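Local coordinates for protein phosphonate monoester hydrolase (Ruegeria pomeroyi, PDB 4UPK) that is a hydrolase of the sulfatase family, built on the alkaline phosphatase type of fold, with four chains in its assembly, at residues R73-V78 and V343-H348; V385-E390 and R416-G421; S391-P396 and S425-Y430. One frame throughout, in Å; residues are numbered along the deposited sequence.

In the fold
Contact 1 is wholly core, whereas contacts 2 and 3 each include one partly exposed residue. The centre of contact 1 lies about 7 Å from the centre of the chain, and it joins strands 70-76 and 340-346 of the large mixed sheet through water and polar groups. Contact 2, about 19 Å out, sets the short helix 416-419 against strands 384-386 and 388-390, neighbours of strand 70-76 in that sheet, and is wholly apolar. Contact 3, about 17 Å out, is ionic: it ties the turn entering helix 394-402 to the loop before strand 431-436. Contacts 2 and 3 alternate along the chain, with centres about 8 Å apart, and meet at Pro388, Phe418 and Trp427.

Contact 1: residues R73-V78 and V343-H348; sequences RRHYSV and VVTADH
His75 and Thr345 form a buried, water-mediated polar contact between two non-adjacent strands of the large mixed sheet of this sulfatase-type domain. Strand 372-375 pairs antiparallel with both of them, 70-76 and 340-346. The two side chains cross at about a right angle, and water 1 bridges them. It sits in the plane of the imidazole at its edge, 2.9 Å from His75 NE2, and donates to Thr345 OG1 at 3.1 Å. The imidazole ring lies anti to the backbone N of His75 (chi1 -169°), which leaves NE2 within one water of the threonine, while ND1 bonds Thr389 OG1. Thr345 OG1 is also bonded to Pro371 O, so a small hydroxyl suits a place needing both a donor and an acceptor. Farther along, Ser77 OG comes within 3.1 Å of Asp347 O; the hydroxyl of Ser85 is hydrogen-bonded to both atoms. Next to it, His348 ND1 donates to the anti lone pair of Asp347 OD2 at 2.7 Å, and Asp347 OD1 forms a salt bridge with Arg86. With both ring nitrogens bonded, the imidazole of His75 is probably held in one orientation; one water links it to the threonine, and the Ser85 hydroxyl joins the loops that follow.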
loop_
_atom_site.group_PDB
_atom_site.type_symbol
_atom_site.label_atom_id
_atom_site.label_comp_id
_atom_site.label_asym_id
_atom_site.label_seq_id
_atom_site.Cartn_x
_atom_site.Cartn_y
_atom_site.Cartn_z
ATOM N N ARG A 73 22.981 -18.939 30.209
ATOM C CA ARG A 73 22.788 -18.582 31.623
ATOM C C ARG A 73 22.576 -17.101 31.991
ATOM O O ARG A 73 22.117 -16.821 33.116
ATOM C CB ARG A 73 23.878 -19.221 32.507
ATOM C CG ARG A 73 23.847 -20.740 32.460
ATOM C CD ARG A 73 22.835 -21.398 33.405
ATOM N NE ARG A 73 22.548 -22.781 33.000
ATOM C CZ ARG A 73 23.296 -23.831 33.327
ATOM N NH1 ARG A 73 24.378 -23.677 34.079
ATOM N NH2 ARG A 73 22.979 -25.036 32.890
ATOM N N ARG A 74 22.916 -16.161 31.073
ATOM C CA ARG A 74 22.763 -14.725 31.327
ATOM C C ARG A 74 21.828 -14.120 30.274
ATOM O O ARG A 74 22.142 -13.096 29.668
ATOM C CB ARG A 74 24.149 -14.037 31.360
ATOM C CG ARG A 74 24.265 -12.976 32.443
ATOM C CD ARG A 74 25.707 -12.594 32.731
ATOM N NE ARG A 74 25.826 -11.739 33.920
ATOM C CZ ARG A 74 26.227 -10.466 33.907
ATOM N NH1 ARG A 74 26.566 -9.879 32.764
ATOM N NH2 ARG A 74 26.301 -9.775 35.039
ATOM N N HIS A 75 20.670 -14.778 30.062
ATOM C CA HIS A 75 19.663 -14.403 29.076
ATOM C C HIS A 75 18.533 -13.588 29.693
ATOM O O HIS A 75 17.886 -14.025 30.649
ATOM C CB HIS A 75 19.127 -15.639 28.345
ATOM C CG HIS A 75 18.293 -15.313 27.151
ATOM N ND1 HIS A 75 18.861 -14.836 25.983
ATOM C CD2 HIS A 75 16.954 -15.378 26.989
ATOM C CE1 HIS A 75 17.856 -14.649 25.143
ATOM N NE2 HIS A 75 16.690 -14.952 25.704
ATOM N N TYR A 76 18.291 -12.393 29.126
ATOM C CA TYR A 76 17.306 -11.459 29.652
ATOM C C TYR A 76 16.344 -10.959 28.616
ATOM O O TYR A 76 16.734 -10.687 27.487
ATOM C CB TYR A 76 18.025 -10.264 30.330
ATOM C CG TYR A 76 18.813 -10.655 31.560
ATOM C CD1 TYR A 76 20.099 -11.180 31.454
ATOM C CD2 TYR A 76 18.272 -10.518 32.835
ATOM C CE1 TYR A 76 20.787 -11.652 32.575
ATOM C CE2 TYR A 76 18.977 -10.941 33.969
ATOM C CZ TYR A 76 20.237 -11.504 33.828
ATOM O OH TYR A 76 20.969 -11.920 34.920
ATOM N N SER A 77 15.072 -10.808 29.018
ATOM C CA SER A 77 14.039 -10.197 28.182
ATOM C C SER A 77 14.427 -8.693 28.053
ATOM O O SER A 77 14.880 -8.114 29.041
ATOM C CB SER A 77 12.677 -10.337 28.855
ATOM O OG SER A 77 11.689 -9.724 28.048
ATOM N N VAL A 78 14.312 -8.082 26.855
ATOM C CA VAL A 78 14.665 -6.669 26.658
ATOM C C VAL A 78 13.510 -5.741 27.010
ATOM O O VAL A 78 13.674 -4.517 27.038
ATOM C CB VAL A 78 15.289 -6.337 25.271
ATOM C CG1 VAL A 78 16.418 -7.292 24.927
ATOM C CG2 VAL A 78 14.232 -6.307 24.162
ATOM N N VAL A 343 14.587 -24.166 19.538
ATOM C CA VAL A 343 14.770 -22.981 20.364
ATOM C C VAL A 343 13.723 -23.032 21.480
ATOM O O VAL A 343 12.515 -23.019 21.217
ATOM C CB VAL A 343 14.736 -21.617 19.609
ATOM C CG1 VAL A 343 15.086 -20.470 20.559
ATOM C CG2 VAL A 343 15.655 -21.600 18.392
ATOM N N VAL A 344 14.200 -23.123 22.726
ATOM C CA VAL A 344 13.326 -23.146 23.895
ATOM C C VAL A 344 13.724 -21.984 24.797
ATOM O O VAL A 344 14.895 -21.850 25.171
ATOM C CB VAL A 344 13.255 -24.507 24.649
ATOM C CG1 VAL A 344 12.212 -24.460 25.777
ATOM C CG2 VAL A 344 12.933 -25.651 23.692
ATOM N N THR A 345 12.738 -21.146 25.135
ATOM C CA THR A 345 12.922 -19.990 25.999
ATOM C C THR A 345 11.608 -19.647 26.733
ATOM O O THR A 345 10.583 -20.286 26.516
ATOM C CB THR A 345 13.437 -18.776 25.130
ATOM O OG1 THR A 345 13.963 -17.758 25.989
ATOM C CG2 THR A 345 12.365 -18.201 24.188
ATOM N N ALA A 346 11.658 -18.607 27.580
ATOM C CA ALA A 346 10.511 -17.972 28.207
ATOM C C ALA A 346 10.528 -16.519 27.726
ATOM O O ALA A 346 11.601 -15.987 27.432
ATOM C CB ALA A 346 10.585 -18.045 29.722
ATOM N N ASP A 347 9.349 -15.899 27.602
ATOM C CA ASP A 347 9.188 -14.515 27.159
ATOM C C ASP A 347 9.702 -13.491 28.201
ATOM O O ASP A 347 10.386 -12.536 27.853
ATOM C CB ASP A 347 7.716 -14.271 26.821
ATOM C CG ASP A 347 7.457 -12.920 26.235
ATOM O OD1 ASP A 347 7.582 -12.778 25.009
ATOM O OD2 ASP A 347 7.109 -12.008 27.000
ATOM N N HIS A 348 9.375 -13.720 29.463
ATOM C CA HIS A 348 9.713 -12.913 30.634
ATOM C C HIS A 348 9.663 -13.845 31.852
ATOM O O HIS A 348 9.308 -15.019 31.743
ATOM C CB HIS A 348 8.694 -11.744 30.828
ATOM C CG HIS A 348 7.264 -12.200 30.798
ATOM N ND1 HIS A 348 6.528 -12.161 29.634
ATOM C CD2 HIS A 348 6.525 -12.800 31.759
ATOM C CE1 HIS A 348 5.375 -12.750 29.912
ATOM N NE2 HIS A 348 5.317 -13.123 31.188
HETATM O O HOH W 1 13.838 -14.751 25.177
#

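Contact 2: residues V385-E390 and R416-G421; sequences VEAPTE and RPFLTG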
loop_
_atom_site.group_PDB
_atom_site.type_symbol
_atom_site.label_atom_id
_atom_site.label_comp_id
_atom_site.label_asym_id
_atom_site.label_seq_id
_atom_site.Cartn_x
_atom_site.Cartn_y
_atom_site.Cartn_z
ATOM N N VAL A 385 26.663 -21.180 28.175
ATOM C CA VAL A 385 27.030 -19.805 27.830
ATOM C C VAL A 385 26.792 -18.870 29.030
ATOM O O VAL A 385 25.702 -18.868 29.610
ATOM C CB VAL A 385 26.320 -19.329 26.523
ATOM C CG1 VAL A 385 26.592 -17.860 26.219
ATOM C CG2 VAL A 385 26.718 -20.195 25.326
ATOM N N GLU A 386 27.816 -18.073 29.377
ATOM C CA GLU A 386 27.804 -17.114 30.486
ATOM C C GLU A 386 27.745 -15.648 30.024
ATOM O O GLU A 386 27.474 -14.760 30.838
ATOM C CB GLU A 386 29.028 -17.337 31.405
ATOM C CG GLU A 386 29.137 -18.732 32.012
ATOM C CD GLU A 386 28.085 -19.212 33.007
ATOM O OE1 GLU A 386 27.276 -18.385 33.487
ATOM O OE2 GLU A 386 28.098 -20.421 33.336
ATOM N N ALA A 387 28.008 -15.394 28.723
ATOM C CA ALA A 387 27.966 -14.050 28.130
ATOM C C ALA A 387 26.544 -13.469 28.182
ATOM O O ALA A 387 25.596 -14.245 28.088
ATOM C CB ALA A 387 28.442 -14.106 26.686
ATOM N N PRO A 388 26.352 -12.130 28.325
ATOM C CA PRO A 388 24.974 -11.586 28.330
ATOM C C PRO A 388 24.303 -11.734 26.965
ATOM O O PRO A 388 24.829 -11.295 25.937
ATOM C CB PRO A 388 25.162 -10.097 28.696
ATOM C CG PRO A 388 26.559 -9.973 29.166
ATOM C CD PRO A 388 27.340 -11.042 28.459
ATOM N N THR A 389 23.154 -12.390 26.962
ATOM C CA THR A 389 22.347 -12.589 25.758
ATOM C C THR A 389 21.003 -11.927 25.991
ATOM O O THR A 389 20.592 -11.739 27.139
ATOM C CB THR A 389 22.312 -14.069 25.283
ATOM O OG1 THR A 389 21.722 -14.889 26.283
ATOM C CG2 THR A 389 23.702 -14.616 24.907
ATOM N N GLU A 390 20.354 -11.508 24.895
ATOM C CA GLU A 390 19.090 -10.793 24.931
ATOM C C GLU A 390 18.042 -11.489 24.094
ATOM O O GLU A 390 18.377 -12.198 23.153
ATOM C CB GLU A 390 19.306 -9.347 24.464
ATOM C CG GLU A 390 20.071 -8.511 25.476
ATOM C CD GLU A 390 20.378 -7.094 25.073
ATOM O OE1 GLU A 390 20.096 -6.750 23.909
ATOM O OE2 GLU A 390 20.905 -6.328 25.911
ATOM N N ARG A 416 24.541 -17.948 16.830
ATOM C CA ARG A 416 25.186 -19.046 16.116
ATOM C C ARG A 416 26.657 -19.285 16.495
ATOM O O ARG A 416 26.965 -20.446 16.767
ATOM C CB ARG A 416 24.969 -18.954 14.601
ATOM C CG ARG A 416 24.843 -20.309 13.940
ATOM C CD ARG A 416 24.574 -20.159 12.475
ATOM N NE ARG A 416 24.781 -21.415 11.767
ATOM C CZ ARG A 416 24.647 -21.556 10.454
ATOM N NH1 ARG A 416 24.292 -20.518 9.700
ATOM N NH2 ARG A 416 24.857 -22.734 9.881
ATOM N N PRO A 417 27.564 -18.264 16.620
ATOM C CA PRO A 417 28.962 -18.564 17.057
ATOM C C PRO A 417 29.077 -19.368 18.366
ATOM O O PRO A 417 29.917 -20.265 18.455
ATOM C CB PRO A 417 29.602 -17.169 17.201
ATOM C CG PRO A 417 28.822 -16.315 16.283
ATOM C CD PRO A 417 27.406 -16.816 16.352
ATOM N N PHE A 418 28.209 -19.071 19.354
ATOM C CA PHE A 418 28.098 -19.751 20.655
ATOM C C PHE A 418 27.732 -21.236 20.575
ATOM O O PHE A 418 28.076 -21.987 21.493
ATOM C CB PHE A 418 27.046 -19.047 21.539
ATOM C CG PHE A 418 27.386 -17.623 21.907
ATOM C CD1 PHE A 418 28.298 -17.348 22.925
ATOM C CD2 PHE A 418 26.761 -16.559 21.275
ATOM C CE1 PHE A 418 28.570 -16.035 23.305
ATOM C CE2 PHE A 418 27.034 -15.251 21.655
ATOM C CZ PHE A 418 27.949 -14.994 22.655
ATOM N N LEU A 419 26.988 -21.652 19.520
ATOM C CA LEU A 419 26.533 -23.036 19.325
ATOM C C LEU A 419 27.661 -24.059 19.173
ATOM O O LEU A 419 27.512 -25.204 19.612
ATOM C CB LEU A 419 25.498 -23.142 18.194
ATOM C CG LEU A 419 24.217 -22.288 18.331
ATOM C CD1 LEU A 419 23.243 -22.593 17.219
ATOM C CD2 LEU A 419 23.545 -22.467 19.698
ATOM N N THR A 420 28.806 -23.632 18.590
ATOM C CA THR A 420 30.008 -24.460 18.433
ATOM C C THR A 420 31.052 -24.145 19.529
ATOM O O THR A 420 32.254 -24.349 19.325
ATOM C CB THR A 420 30.561 -24.381 17.007
ATOM O OG1 THR A 420 30.702 -23.014 16.642
ATOM C CG2 THR A 420 29.685 -25.115 15.999
ATOM N N GLY A 421 30.570 -23.662 20.675
ATOM C CA GLY A 421 31.373 -23.340 21.848
ATOM C C GLY A 421 32.240 -22.102 21.739
ATOM O O GLY A 421 33.056 -21.861 22.633
#
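Phe418 carries its ring anti to the carbonyl carbon and beside the backbone N (chi1 -63°), which brings the phenyl off helix 416-419 against Val385 and Ala387. Val385 answers with CG1 anti to its own backbone N (chi1 175°) and CG2 beside that N, so both methyls face the ring. CG1 lies 3.7 Å from Phe418 CD1, and CG2 rests 4.0 Å from Phe418 CB, where the ring joins its helix. The valine and phenylalanine side chains cross at about a right angle. At the corner the chain turns at Ala387, the methyl of that residue reaches Phe418 CE1 at 3.9 Å; a small side chain suits this corner, where the outer end of the ring comes close. Trp427 meets Phe418 edge-to-face and continues the apolar cluster. The weakly bonded helix ends at Gly421 in a Schellman motif, with Glu422 N bonded to Pro417 O and Gly421 N to Phe418 O. Val385 meanwhile spends its backbone polar groups on Ser71 and Arg73 of the adjoining strand. What remains for the interface is methyls against an aromatic ring, so dispersion and the exclusion of water hold helix to sheet, with shape rather than directed bonds setting the fit.

Contact 3: residues S391-P396 and S425-Y430; sequences SIDLMP and SDWRQY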
loop_
_atom_site.group_PDB
_atom_site.type_symbol
_atom_site.label_atom_id
_atom_site.label_comp_id
_atom_site.label_asym_id
_atom_site.label_seq_id
_atom_site.Cartn_x
_atom_site.Cartn_y
_atom_site.Cartn_z
ATOM N N SER A 391 16.758 -11.270 24.439
ATOM C CA SER A 391 15.606 -11.887 23.769
ATOM C C SER A 391 15.545 -11.570 22.266
ATOM O O SER A 391 15.011 -12.357 21.484
ATOM C CB SER A 391 14.315 -11.483 24.477
ATOM O OG SER A 391 14.149 -10.076 24.457
ATOM N N ILE A 392 16.116 -10.412 21.872
ATOM C CA ILE A 392 16.190 -9.916 20.495
ATOM C C ILE A 392 17.196 -10.687 19.630
ATOM O O ILE A 392 17.190 -10.532 18.417
ATOM C CB ILE A 392 16.448 -8.388 20.487
ATOM C CG1 ILE A 392 17.778 -8.027 21.204
ATOM C CG2 ILE A 392 15.244 -7.646 21.067
ATOM C CD1 ILE A 392 18.318 -6.659 20.881
ATOM N N ASP A 393 18.041 -11.534 20.260
ATOM C CA ASP A 393 19.046 -12.368 19.593
ATOM C C ASP A 393 18.461 -13.650 18.984
ATOM O O ASP A 393 19.154 -14.346 18.247
ATOM C CB ASP A 393 20.161 -12.747 20.588
ATOM C CG ASP A 393 20.956 -11.598 21.167
ATOM O OD1 ASP A 393 20.904 -10.471 20.587
ATOM O OD2 ASP A 393 21.636 -11.812 22.190
ATOM N N LEU A 394 17.194 -13.964 19.282
ATOM C CA LEU A 394 16.573 -15.198 18.801
ATOM C C LEU A 394 16.206 -15.172 17.313
ATOM O O LEU A 394 16.628 -16.063 16.573
ATOM C CB LEU A 394 15.403 -15.594 19.711
ATOM C CG LEU A 394 15.720 -16.467 20.940
ATOM C CD1 LEU A 394 16.740 -15.836 21.863
ATOM C CD2 LEU A 394 14.470 -16.707 21.740
ATOM N N MET A 395 15.472 -14.132 16.864
ATOM C CA MET A 395 15.099 -13.949 15.457
ATOM C C MET A 395 16.354 -14.010 14.535
ATOM O O MET A 395 16.342 -14.823 13.611
ATOM C CB MET A 395 14.253 -12.655 15.232
ATOM C CG MET A 395 14.368 -12.086 13.824
ATOM S SD MET A 395 13.100 -10.885 13.478
ATOM C CE MET A 395 13.276 -10.681 11.722
ATOM N N PRO A 396 17.447 -13.223 14.778
ATOM C CA PRO A 396 18.621 -13.313 13.890
ATOM C C PRO A 396 19.331 -14.666 13.897
ATOM O O PRO A 396 19.914 -15.035 12.879
ATOM C CB PRO A 396 19.521 -12.160 14.364
ATOM C CG PRO A 396 19.123 -11.924 15.760
ATOM C CD PRO A 396 17.648 -12.176 15.806
ATOM N N SER A 425 34.352 -11.676 19.535
ATOM C CA SER A 425 35.202 -10.779 20.334
ATOM C C SER A 425 34.556 -9.415 20.638
ATOM O O SER A 425 34.917 -8.781 21.637
ATOM C CB SER A 425 36.571 -10.593 19.688
ATOM O OG SER A 425 37.200 -11.838 19.433
ATOM N N ASP A 426 33.608 -8.970 19.788
ATOM C CA ASP A 426 32.906 -7.695 19.940
ATOM C C ASP A 426 31.470 -7.883 20.536
ATOM O O ASP A 426 30.595 -7.034 20.340
ATOM C CB ASP A 426 32.873 -6.959 18.588
ATOM C CG ASP A 426 32.112 -7.680 17.468
ATOM O OD1 ASP A 426 31.823 -8.910 17.621
ATOM O OD2 ASP A 426 31.829 -7.029 16.429
ATOM N N TRP A 427 31.254 -8.996 21.271
ATOM C CA TRP A 427 29.963 -9.311 21.889
ATOM C C TRP A 427 29.640 -8.350 23.018
ATOM O O TRP A 427 30.516 -7.665 23.539
ATOM C CB TRP A 427 29.920 -10.777 22.386
ATOM C CG TRP A 427 28.528 -11.277 22.651
ATOM C CD1 TRP A 427 27.930 -11.439 23.871
ATOM C CD2 TRP A 427 27.534 -11.609 21.668
ATOM N NE1 TRP A 427 26.610 -11.798 23.707
ATOM C CE2 TRP A 427 26.341 -11.914 22.363
ATOM C CE3 TRP A 427 27.524 -11.644 20.265
ATOM C CZ2 TRP A 427 25.158 -12.287 21.696
ATOM C CZ3 TRP A 427 26.356 -11.997 19.609
ATOM C CH2 TRP A 427 25.192 -12.329 20.321
ATOM N N ARG A 428 28.375 -8.328 23.402
ATOM C CA ARG A 428 27.778 -7.570 24.498
ATOM C C ARG A 428 28.573 -7.715 25.783
ATOM O O ARG A 428 29.018 -8.822 26.075
ATOM C CB ARG A 428 26.426 -8.216 24.776
ATOM C CG ARG A 428 25.335 -7.239 24.917
ATOM C CD ARG A 428 24.066 -8.004 25.060
ATOM N NE ARG A 428 23.298 -7.875 23.836
ATOM C CZ ARG A 428 22.988 -8.876 23.027
ATOM N NH1 ARG A 428 23.360 -10.119 23.321
ATOM N NH2 ARG A 428 22.267 -8.653 21.939
ATOM N N GLN A 429 28.718 -6.630 26.568
ATOM C CA GLN A 429 29.356 -6.705 27.887
ATOM C C GLN A 429 28.368 -6.339 29.024
ATOM O O GLN A 429 28.699 -6.375 30.213
ATOM C CB GLN A 429 30.666 -5.925 27.929
ATOM C CG GLN A 429 31.776 -6.701 27.215
ATOM C CD GLN A 429 33.110 -6.045 27.354
ATOM O OE1 GLN A 429 33.537 -5.273 26.486
ATOM N NE2 GLN A 429 33.803 -6.351 28.442
ATOM N N TYR A 430 27.135 -6.020 28.621
ATOM C CA TYR A 430 26.019 -5.642 29.474
ATOM C C TYR A 430 24.729 -6.006 28.741
ATOM O O TYR A 430 24.740 -6.139 27.522
ATOM C CB TYR A 430 26.047 -4.114 29.772
ATOM C CG TYR A 430 25.877 -3.243 28.553
ATOM C CD1 TYR A 430 24.609 -2.931 28.066
ATOM C CD2 TYR A 430 26.978 -2.763 27.858
ATOM C CE1 TYR A 430 24.445 -2.162 26.913
ATOM C CE2 TYR A 430 26.829 -1.989 26.710
ATOM C CZ TYR A 430 25.560 -1.686 26.241
ATOM O OH TYR A 430 25.430 -0.940 25.089
#
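Asp393 and Arg428 make a bidentate, end-on salt bridge between the 3-10 turn that leads into helix 394-402 and the loop that precedes strand 431-436, an outermost strand of the four-stranded antiparallel sheet. The side chains arrive from opposite directions, and the carboxylate and guanidinium planes are only 23° apart. Arg428 NH2 donates to Asp393 OD1 at 2.6 Å with an N-H...O angle of 152°, and Arg428 NH1 donates to Asp393 OD2 at 2.7 Å along a more bent path. Each oxygen uses its syn lone pair, the natural meeting of a two-pronged acid with a two-pronged base. The arginine chain bends at chi3 (-108°), which turns its end group to present both terminal nitrogens to the acid. Trp427 also touches the acid, its CZ2 lying 3.6 Å from Asp393 OD2.

From outside the two segments, backbone amides also grip the carboxylate: Glu390 N bonds OD2 and Arg413 N bonds OD1, so each oxygen receives two donors; this would probably stabilise the negative charge in a buried place and leave the group little freedom to rotate. An aspartate is short enough to take those amides while still facing the arginine. Arg428 NE has a further, long and weak ion pair with Glu390 OE1. Pro388 O, just ahead of the 3-10 turn in the chain, accepts from both Trp427 NE1 and Arg428 NH1, which probably sets the indole beside the arginine.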